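Local coordinates for D-alanyl-lipoteichoic acid synthetase (Streptococcus pneumoniae, PDB 3BMA), which probably takes part in adding D-alanine to lipoteichoic acid during cell-wall biogenesis, as a membrane-associated member of the DltD family, at residues C[36-39]-C[40-43]; C[103-107]-C[108-112]; C[358-361]-C[362-366]. The protein carries 1 engineered substitution. One frame throughout, in Å; residues are numbered along the deposited sequence.

Contact 1 of 3, residues C[36-39]-C[40-43]; sequences LSDP and NVRF
Asp-38 reaches forward two residues to the backbone of Asn-40, and the result is an Asx turn in the connection between helix 29-36 and strand 43-47. OD2 of Asp-38 accepts the N-H of Asn-40 at 3.0 Å. The bond is fairly straight at 154°, but the donor lies above the carboxylate plane, 42° out of it. The side chains of Asp-38 and Asn-40 cross at about a right angle, with ND2 of Asn-40 lying 3.2 Å from the same Asp-38 OD2. The other carboxylate oxygen, OD1 of Asp-38, rests against a methyl group, CG2 of Val-41, at 3.3 Å. With CG of Asp-38 set anti to its own backbone N (chi1 -161°), the carboxylate extends forward along the chain, where OD2 meets the Asn-40 N-H while OD1 lies against the Val-41 methyl. Further back, the two arms of the loop run in nearly opposite directions and meet again where the end of the Leu-36 side chain comes back to Phe-43. Around the loop, Leu-11 of helix 11-18 touches Val-41, while Glu-14 and Ala-18 of the same helix touch Phe-43. The carboxylate of Glu-14 comes close to that of Asp-38, a pairing of like charges that may raise the proton affinity of either group. At the base of the loop, CD2 of Leu-36 packs 3.8 Å from CB of Phe-43 and lies 3.3 Å from the carbonyl oxygen, Phe-43 O.

Contact 2 of 3, residues C[103-107]-C[108-112]; sequences VYVIS and PQWFS
Trp-110 turns its indole back over Ser-107 because its CG stands anti to its carbonyl carbon, beside the backbone N (chi1 -54°), bringing the indole over the CB of Ser-107. That CB sits over the face of the five-membered ring, 3.6 Å from its centroid and 15° off the normal, a CH-pi contact. At the far end of the indole, CH2 of Trp-110 lies 3.2 Å from Val-105 O and reaches CG1 of Val-105 at 4.1 Å. The backbone brings these groups together where strand 101-105 of the central parallel sheet leads, through Ile-106 and Ser-107, into a 3-10 turn that begins at Pro-108. Here Trp-110 N donates to Ser-107 O (3.1 Å), and Phe-111 N donates to Pro-108 O. Phe-111, the centre of an inverse gamma turn, presents its ring edge to Ser-107 O, which lies 3.3 Å from its CD1. Along the same edge, CE1 of Phe-111 meets CG2 of Ile-106 at 3.5 Å, and helix 311-326 touches both side chains through Ile-321. A water bonds OG of Ser-107 at 2.9 Å and takes a weak bond from Gln-109 N.

Contact 3 of 3, residues C[358-361]-C[362-366]; sequences LAFD and KAVDP
Residues 358-366 form consecutive turns of helix 355-369, in which Lys-362 N, Val-364 N and Asp-365 N make i to i+4 bonds to Leu-358 O, Phe-360 O and Asp-361 O, Ala-363 N departs from that pattern with an i to i+3 bond to Phe-360 O, and a kink falls at Pro-366, which has no N-H to give to the preceding turn. Among the side chains, Phe-360 and Val-364 pair one turn apart. CG2 of Val-364 sits over the centre of the phenyl ring, 3.9 Å from the centroid and 10° off the normal, a CH-pi contact. Phe-360 has CG anti to the backbone N (chi1 174°), which carries the ring out from the helix flank, where the Val-364 methyl lies over its face. Asp-361 and Asp-365 lie side by side and point the same way, OD1 of Asp-361 touching CB of Asp-365 at 3.4 Å. Their OD1 atoms stay 4.7 Å apart, and Arg-69 joins them by forming a salt bridge to each through NH1; its positive charge probably offsets the repulsion between the two carboxylates. Tyr-71 adds a hydrogen bond to OD1 of Asp-365. The aliphatic chain of Lys-362 instead runs back along the helix, its CG 3.4 Å from Leu-358 O. CD of Pro-366 packs 3.4 Å from Asp-361 O. With the Asp-361 and Asp-365 pair held by Arg-69, helix 355-369 packs Phe-360 and Val-364 against Ile-295 of strand 291-296, in the central parallel sheet of an alpha/beta fold.

In the fold
The three contacts follow one another along the chain and are arranged around one five-stranded parallel sheet, in a family grouped with the SGNH hydrolases. Contact 1 leads into strand 43-47, and contact 2 spans the C-terminal end of strand 101-105, its neighbour in the sheet, and the turn that follows; their centres are 27 Å apart. Contact 3 lies on helix 355-369, its centre 18 Å from that of contact 2 and 21 Å from that of contact 1. Contacts 2 and 3 touch directly: CG2 of Val-103 meets CG1 of Val-364 at 3.9 Å, and CG1 of Val-103 meets CZ of Phe-360 at 4.1 Å. The late helix thereby packs on a strand that lies some 250 residues earlier in the chain.

Contact 1 of 3, residues C[36-39]-C[40-43]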
ATOM      1  N   LEU C  36      33.961   2.079  -1.332  1.00 35.57           N
ATOM      2  CA  LEU C  36      33.862   3.326  -2.098  1.00 32.27           C
ATOM      3  C   LEU C  36      33.301   4.528  -1.317  1.00 36.36           C
ATOM      4  O   LEU C  36      33.271   5.645  -1.840  1.00 43.34           O
ATOM      5  CB  LEU C  36      33.077   3.104  -3.398  1.00 33.08           C
ATOM      6  CG  LEU C  36      33.687   2.118  -4.407  1.00 34.50           C
ATOM      7  CD1 LEU C  36      32.710   1.791  -5.525  1.00 35.15           C
ATOM      8  CD2 LEU C  36      34.990   2.624  -4.982  1.00 33.59           C
ATOM      9  N   SER C  37      32.870   4.304  -0.075  1.00 38.31           N
ATOM     10  CA  SER C  37      32.357   5.378   0.784  1.00 39.48           C
ATOM     11  C   SER C  37      33.231   5.666   2.014  1.00 41.62           C
ATOM     12  O   SER C  37      32.877   6.514   2.839  1.00 41.61           O
ATOM     13  CB  SER C  37      30.918   5.081   1.222  1.00 42.09           C
ATOM     14  OG  SER C  37      30.854   3.854   1.929  1.00 35.04           O
ATOM     15  N   ASP C  38      34.356   4.959   2.130  1.00 42.66           N
ATOM     16  CA  ASP C  38      35.324   5.175   3.211  1.00 51.10           C
ATOM     17  C   ASP C  38      35.999   6.544   3.058  1.00 52.34           C
ATOM     18  O   ASP C  38      36.628   6.811   2.029  1.00 52.71           O
ATOM     19  CB  ASP C  38      36.381   4.058   3.213  1.00 51.01           C
ATOM     20  CG  ASP C  38      37.133   3.937   4.547  1.00 57.39           C
ATOM     21  OD1 ASP C  38      37.658   2.841   4.821  1.00 53.64           O
ATOM     22  OD2 ASP C  38      37.210   4.910   5.330  1.00 60.44           O
ATOM     23  N   PRO C  39      35.852   7.423   4.072  1.00 56.44           N
ATOM     24  CA  PRO C  39      36.525   8.724   4.043  1.00 57.00           C
ATOM     25  C   PRO C  39      38.029   8.648   4.327  1.00 58.31           C
ATOM     26  O   PRO C  39      38.770   9.549   3.933  1.00 60.67           O
ATOM     27  CB  PRO C  39      35.818   9.517   5.156  1.00 58.78           C
ATOM     28  CG  PRO C  39      34.633   8.686   5.571  1.00 55.35           C
ATOM     29  CD  PRO C  39      35.021   7.278   5.280  1.00 56.37           C
ATOM     30  N   ASN C  40      38.468   7.581   4.995  1.00 57.41           N
ATOM     31  CA  ASN C  40      39.864   7.430   5.419  1.00 57.41           C
ATOM     32  C   ASN C  40      40.806   6.951   4.319  1.00 56.50           C
ATOM     33  O   ASN C  40      41.980   7.320   4.299  1.00 61.07           O
ATOM     34  CB  ASN C  40      39.961   6.498   6.633  1.00 58.47           C
ATOM     35  CG  ASN C  40      39.010   6.893   7.754  1.00 64.76           C
ATOM     36  OD1 ASN C  40      38.978   8.047   8.185  1.00 56.48           O
ATOM     37  ND2 ASN C  40      38.231   5.928   8.233  1.00 70.39           N
ATOM     38  N   VAL C  41      40.294   6.114   3.420  1.00 56.17           N
ATOM     39  CA  VAL C  41      41.065   5.628   2.270  1.00 54.30           C
ATOM     40  C   VAL C  41      40.272   5.740   0.971  1.00 50.22           C
ATOM     41  O   VAL C  41      39.060   5.513   0.944  1.00 52.01           O
ATOM     42  CB  VAL C  41      41.547   4.169   2.449  1.00 56.69           C
ATOM     43  CG1 VAL C  41      42.794   4.113   3.327  1.00 63.26           C
ATOM     44  CG2 VAL C  41      40.441   3.303   3.019  1.00 60.53           C
ATOM     45  N   ARG C  42      40.970   6.091  -0.104  1.00 45.94           N
ATOM     46  CA  ARG C  42      40.339   6.280  -1.401  1.00 40.02           C
ATOM     47  C   ARG C  42      40.356   4.996  -2.222  1.00 41.10           C
ATOM     48  O   ARG C  42      41.416   4.478  -2.568  1.00 41.58           O
ATOM     49  CB  ARG C  42      41.019   7.415  -2.165  1.00 36.57           C
ATOM     50  CG  ARG C  42      40.412   7.709  -3.516  1.00 36.76           C
ATOM     51  CD  ARG C  42      41.271   8.692  -4.267  1.00 40.67           C
ATOM     52  NE  ARG C  42      40.762   8.947  -5.610  1.00 46.03           N
ATOM     53  CZ  ARG C  42      41.475   9.507  -6.583  1.00 45.33           C
ATOM     54  NH1 ARG C  42      42.734   9.868  -6.365  1.00 52.44           N
ATOM     55  NH2 ARG C  42      40.929   9.702  -7.775  1.00 46.17           N
ATOM     56  N   PHE C  43      39.165   4.479  -2.507  1.00 36.12           N
ATOM     57  CA  PHE C  43      39.011   3.357  -3.413  1.00 31.45           C
ATOM     58  C   PHE C  43      38.454   3.866  -4.738  1.00 34.03           C
ATOM     59  O   PHE C  43      37.553   4.707  -4.760  1.00 37.27           O
ATOM     60  CB  PHE C  43      38.121   2.266  -2.806  1.00 27.05           C
ATOM     61  CG  PHE C  43      38.835   1.381  -1.814  1.00 23.50           C
ATOM     62  CD1 PHE C  43      39.492   0.229  -2.234  1.00 15.50           C
ATOM     63  CD2 PHE C  43      38.844   1.696  -0.455  1.00 24.50           C
ATOM     64  CE1 PHE C  43      40.162  -0.592  -1.313  1.00 30.65           C
ATOM     65  CE2 PHE C  43      39.505   0.877   0.471  1.00 21.88           C
ATOM     66  CZ  PHE C  43      40.165  -0.263   0.042  1.00 15.66           C
TER

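Contact 2 of 3, residues C[103-107]-C[108-112]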
ATOM      1  N   VAL C 103      38.129   4.049 -13.787  1.00 33.96           N
ATOM      2  CA  VAL C 103      38.815   3.410 -14.914  1.00 30.46           C
ATOM      3  C   VAL C 103      37.813   2.491 -15.608  1.00 29.15           C
ATOM      4  O   VAL C 103      37.185   1.653 -14.964  1.00 34.30           O
ATOM      5  CB  VAL C 103      40.049   2.584 -14.451  1.00 28.31           C
ATOM      6  CG1 VAL C 103      40.640   1.779 -15.608  1.00 22.44           C
ATOM      7  CG2 VAL C 103      41.099   3.487 -13.850  1.00 21.40           C
ATOM      8  N   TYR C 104      37.653   2.660 -16.916  1.00 32.33           N
ATOM      9  CA  TYR C 104      36.723   1.842 -17.682  1.00 29.25           C
ATOM     10  C   TYR C 104      37.412   1.226 -18.896  1.00 31.14           C
ATOM     11  O   TYR C 104      37.730   1.924 -19.853  1.00 29.34           O
ATOM     12  CB  TYR C 104      35.508   2.677 -18.106  1.00 31.09           C
ATOM     13  CG  TYR C 104      34.323   1.855 -18.551  1.00 33.58           C
ATOM     14  CD1 TYR C 104      33.388   1.398 -17.624  1.00 33.66           C
ATOM     15  CD2 TYR C 104      34.132   1.535 -19.892  1.00 39.40           C
ATOM     16  CE1 TYR C 104      32.302   0.635 -18.017  1.00 34.32           C
ATOM     17  CE2 TYR C 104      33.047   0.771 -20.297  1.00 37.76           C
ATOM     18  CZ  TYR C 104      32.135   0.331 -19.352  1.00 36.50           C
ATOM     19  OH  TYR C 104      31.063  -0.428 -19.741  1.00 34.70           O
ATOM     20  N   VAL C 105      37.647  -0.082 -18.844  1.00 30.86           N
ATOM     21  CA  VAL C 105      38.185  -0.832 -19.980  1.00 25.64           C
ATOM     22  C   VAL C 105      37.116  -0.971 -21.065  1.00 32.22           C
ATOM     23  O   VAL C 105      35.966  -1.274 -20.759  1.00 37.64           O
ATOM     24  CB  VAL C 105      38.688  -2.220 -19.526  1.00 25.54           C
ATOM     25  CG1 VAL C 105      38.996  -3.130 -20.715  1.00 29.19           C
ATOM     26  CG2 VAL C 105      39.911  -2.064 -18.647  1.00 27.57           C
ATOM     27  N   ILE C 106      37.480  -0.693 -22.319  1.00 30.55           N
ATOM     28  CA  ILE C 106      36.599  -0.953 -23.459  1.00 34.78           C
ATOM     29  C   ILE C 106      37.331  -1.850 -24.445  1.00 37.58           C
ATOM     30  O   ILE C 106      38.145  -1.378 -25.247  1.00 43.28           O
ATOM     31  CB  ILE C 106      36.173   0.332 -24.210  1.00 38.36           C
ATOM     32  CG1 ILE C 106      35.609   1.391 -23.267  1.00 38.88           C
ATOM     33  CG2 ILE C 106      35.134   0.008 -25.271  1.00 35.06           C
ATOM     34  CD1 ILE C 106      35.262   2.682 -23.981  1.00 39.90           C
ATOM     35  N   SER C 107      37.050  -3.147 -24.383  1.00 36.00           N
ATOM     36  CA  SER C 107      37.684  -4.094 -25.288  1.00 34.52           C
ATOM     37  C   SER C 107      36.887  -4.188 -26.584  1.00 35.68           C
ATOM     38  O   SER C 107      35.679  -4.427 -26.547  1.00 32.15           O
ATOM     39  CB  SER C 107      37.827  -5.463 -24.630  1.00 31.88           C
ATOM     40  OG  SER C 107      38.503  -6.360 -25.486  1.00 47.75           O
ATOM     41  N   PRO C 108      37.554  -3.959 -27.734  1.00 36.01           N
ATOM     42  CA  PRO C 108      36.923  -4.057 -29.053  1.00 37.82           C
ATOM     43  C   PRO C 108      36.344  -5.436 -29.396  1.00 35.47           C
ATOM     44  O   PRO C 108      35.462  -5.526 -30.249  1.00 37.83           O
ATOM     45  CB  PRO C 108      38.060  -3.691 -30.014  1.00 36.88           C
ATOM     46  CG  PRO C 108      38.994  -2.869 -29.185  1.00 31.95           C
ATOM     47  CD  PRO C 108      38.957  -3.517 -27.843  1.00 31.35           C
ATOM     48  N   GLN C 109      36.813  -6.489 -28.733  1.00 27.38           N
ATOM     49  CA  GLN C 109      36.277  -7.830 -28.971  1.00 36.26           C
ATOM     50  C   GLN C 109      34.913  -8.076 -28.303  1.00 38.12           C
ATOM     51  O   GLN C 109      34.243  -9.063 -28.620  1.00 43.81           O
ATOM     52  CB  GLN C 109      37.304  -8.922 -28.621  1.00 40.96           C
ATOM     53  CG  GLN C 109      37.604  -9.109 -27.137  1.00 50.97           C
ATOM     54  CD  GLN C 109      36.886 -10.298 -26.522  1.00 60.86           C
ATOM     55  OE1 GLN C 109      36.273 -10.180 -25.462  1.00 68.58           O
ATOM     56  NE2 GLN C 109      36.965 -11.451 -27.181  1.00 62.97           N
ATOM     57  N   TRP C 110      34.499  -7.180 -27.399  1.00 35.75           N
ATOM     58  CA  TRP C 110      33.130  -7.192 -26.858  1.00 32.25           C
ATOM     59  C   TRP C 110      32.142  -6.702 -27.906  1.00 35.26           C
ATOM     60  O   TRP C 110      30.928  -6.819 -27.731  1.00 39.84           O
ATOM     61  CB  TRP C 110      32.967  -6.285 -25.636  1.00 28.13           C
ATOM     62  CG  TRP C 110      33.896  -6.500 -24.485  1.00 31.16           C
ATOM     63  CD1 TRP C 110      34.655  -7.607 -24.216  1.00 28.50           C
ATOM     64  CD2 TRP C 110      34.133  -5.580 -23.417  1.00 23.80           C
ATOM     65  NE1 TRP C 110      35.369  -7.417 -23.054  1.00 33.73           N
ATOM     66  CE2 TRP C 110      35.065  -6.183 -22.542  1.00 27.67           C
ATOM     67  CE3 TRP C 110      33.660  -4.295 -23.120  1.00 25.28           C
ATOM     68  CZ2 TRP C 110      35.541  -5.539 -21.398  1.00 21.06           C
ATOM     69  CZ3 TRP C 110      34.121  -3.666 -21.974  1.00 27.20           C
ATOM     70  CH2 TRP C 110      35.052  -4.291 -21.125  1.00 30.97           C
ATOM     71  N   PHE C 111      32.663  -6.132 -28.987  1.00 36.23           N
ATOM     72  CA  PHE C 111      31.821  -5.537 -30.006  1.00 35.24           C
ATOM     73  C   PHE C 111      31.512  -6.536 -31.129  1.00 40.39           C
ATOM     74  O   PHE C 111      31.564  -6.204 -32.314  1.00 40.18           O
ATOM     75  CB  PHE C 111      32.414  -4.213 -30.507  1.00 30.72           C
ATOM     76  CG  PHE C 111      32.396  -3.112 -29.471  1.00 27.89           C
ATOM     77  CD1 PHE C 111      33.365  -3.056 -28.473  1.00 14.40           C
ATOM     78  CD2 PHE C 111      31.404  -2.135 -29.490  1.00 26.24           C
ATOM     79  CE1 PHE C 111      33.345  -2.050 -27.512  1.00 20.80           C
ATOM     80  CE2 PHE C 111      31.381  -1.111 -28.532  1.00 31.03           C
ATOM     81  CZ  PHE C 111      32.358  -1.071 -27.540  1.00 25.52           C
ATOM     82  N   SER C 112      31.160  -7.756 -30.711  1.00 40.69           N
ATOM     83  CA  SER C 112      30.749  -8.836 -31.604  0.50 38.15           C
ATOM     84  C   SER C 112      29.350  -8.571 -32.159  1.00 33.71           C
ATOM     85  O   SER C 112      28.606  -7.761 -31.608  1.00 37.85           O
ATOM     86  CB  SER C 112      30.781 -10.168 -30.851  0.50 37.43           C
ATOM     87  OG  SER C 112      30.212 -11.216 -31.616  0.50 51.47           O
TER
HETATM   88  O   HOH W   1      39.799  -6.710 -28.100  1.00 45.92           O

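Contact 3 of 3, residues C[358-361]-C[362-366]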
ATOM      1  N   LEU C 358      52.452  -1.853 -17.130  1.00 44.36           N
ATOM      2  CA  LEU C 358      53.343  -0.725 -16.878  1.00 39.67           C
ATOM      3  C   LEU C 358      53.023   0.458 -17.775  1.00 37.13           C
ATOM      4  O   LEU C 358      53.125   1.611 -17.347  1.00 40.26           O
ATOM      5  CB  LEU C 358      54.802  -1.148 -17.034  1.00 42.35           C
ATOM      6  CG  LEU C 358      55.349  -2.048 -15.923  1.00 44.97           C
ATOM      7  CD1 LEU C 358      56.763  -2.459 -16.250  1.00 48.88           C
ATOM      8  CD2 LEU C 358      55.288  -1.354 -14.561  1.00 45.75           C
ATOM      9  N   ALA C 359      52.629   0.163 -19.014  1.00 34.38           N
ATOM     10  CA  ALA C 359      52.141   1.176 -19.944  1.00 35.78           C
ATOM     11  C   ALA C 359      50.791   1.714 -19.477  1.00 37.38           C
ATOM     12  O   ALA C 359      50.529   2.914 -19.576  1.00 42.65           O
ATOM     13  CB  ALA C 359      52.023   0.594 -21.344  1.00 32.66           C
ATOM     14  N   PHE C 360      49.955   0.801 -18.976  1.00 42.12           N
ATOM     15  CA  PHE C 360      48.659   1.097 -18.353  1.00 38.39           C
ATOM     16  C   PHE C 360      48.852   2.088 -17.202  1.00 40.36           C
ATOM     17  O   PHE C 360      48.180   3.123 -17.153  1.00 35.70           O
ATOM     18  CB  PHE C 360      48.026  -0.227 -17.879  1.00 32.41           C
ATOM     19  CG  PHE C 360      46.750  -0.082 -17.086  1.00 31.78           C
ATOM     20  CD1 PHE C 360      45.514  -0.118 -17.723  1.00 32.02           C
ATOM     21  CD2 PHE C 360      46.780   0.015 -15.693  1.00 39.27           C
ATOM     22  CE1 PHE C 360      44.330  -0.018 -16.990  1.00 36.51           C
ATOM     23  CE2 PHE C 360      45.598   0.127 -14.954  1.00 36.71           C
ATOM     24  CZ  PHE C 360      44.371   0.107 -15.608  1.00 26.15           C
ATOM     25  N   ASP C 361      49.793   1.777 -16.309  1.00 37.90           N
ATOM     26  CA  ASP C 361      50.104   2.615 -15.147  1.00 38.14           C
ATOM     27  C   ASP C 361      50.556   4.038 -15.505  1.00 39.42           C
ATOM     28  O   ASP C 361      50.178   4.993 -14.829  1.00 39.86           O
ATOM     29  CB  ASP C 361      51.157   1.937 -14.270  1.00 41.89           C
ATOM     30  CG  ASP C 361      51.195   2.500 -12.864  1.00 50.22           C
ATOM     31  OD1 ASP C 361      50.117   2.678 -12.260  1.00 56.56           O
ATOM     32  OD2 ASP C 361      52.302   2.755 -12.356  1.00 53.39           O
ATOM     33  N   LYS C 362      51.336   4.171 -16.577  1.00 42.27           N
ATOM     34  CA  LYS C 362      51.867   5.468 -17.021  1.00 44.24           C
ATOM     35  C   LYS C 362      50.790   6.466 -17.464  1.00 46.39           C
ATOM     36  O   LYS C 362      51.032   7.675 -17.479  1.00 46.08           O
ATOM     37  CB  LYS C 362      52.898   5.281 -18.143  1.00 46.81           C
ATOM     38  CG  LYS C 362      54.251   4.759 -17.677  1.00 43.60           C
ATOM     39  CD  LYS C 362      55.085   4.259 -18.845  1.00 45.13           C
ATOM     40  CE  LYS C 362      56.236   3.386 -18.372  1.00 46.37           C
ATOM     41  NZ  LYS C 362      56.823   2.580 -19.478  1.00 53.15           N
ATOM     42  N   ALA C 363      49.613   5.960 -17.823  1.00 46.47           N
ATOM     43  CA  ALA C 363      48.488   6.815 -18.187  1.00 45.47           C
ATOM     44  C   ALA C 363      47.485   6.938 -17.042  1.00 46.70           C
ATOM     45  O   ALA C 363      46.850   7.982 -16.871  1.00 47.06           O
ATOM     46  CB  ALA C 363      47.805   6.293 -19.444  1.00 47.48           C
ATOM     47  N   VAL C 364      47.359   5.870 -16.256  1.00 43.51           N
ATOM     48  CA  VAL C 364      46.330   5.784 -15.218  1.00 42.39           C
ATOM     49  C   VAL C 364      46.775   6.416 -13.893  1.00 42.17           C
ATOM     50  O   VAL C 364      46.048   7.241 -13.331  1.00 44.40           O
ATOM     51  CB  VAL C 364      45.819   4.319 -15.046  1.00 41.47           C
ATOM     52  CG1 VAL C 364      44.907   4.178 -13.852  1.00 32.09           C
ATOM     53  CG2 VAL C 364      45.082   3.877 -16.297  1.00 39.09           C
ATOM     54  N   ASP C 365      47.963   6.045 -13.409  1.00 39.26           N
ATOM     55  CA  ASP C 365      48.507   6.618 -12.165  1.00 44.25           C
ATOM     56  C   ASP C 365      48.561   8.159 -12.103  1.00 45.06           C
ATOM     57  O   ASP C 365      48.017   8.718 -11.155  1.00 46.27           O
ATOM     58  CB  ASP C 365      49.852   5.992 -11.767  1.00 45.36           C
ATOM     59  CG  ASP C 365      50.449   6.632 -10.527  1.00 53.73           C
ATOM     60  OD1 ASP C 365      49.910   6.417  -9.420  1.00 54.74           O
ATOM     61  OD2 ASP C 365      51.460   7.351 -10.664  1.00 57.25           O
ATOM     62  N   PRO C 366      49.177   8.846 -13.107  1.00 43.41           N
ATOM     63  CA  PRO C 366      49.188  10.317 -13.050  1.00 42.30           C
ATOM     64  C   PRO C 366      47.799  10.956 -13.110  1.00 41.48           C
ATOM     65  O   PRO C 366      47.597  12.030 -12.540  1.00 46.25           O
ATOM     66  CB  PRO C 366      49.981  10.709 -14.302  1.00 42.99           C
ATOM     67  CG  PRO C 366      50.777   9.517 -14.637  1.00 43.17           C
ATOM     68  CD  PRO C 366      49.886   8.374 -14.311  1.00 43.94           C
TER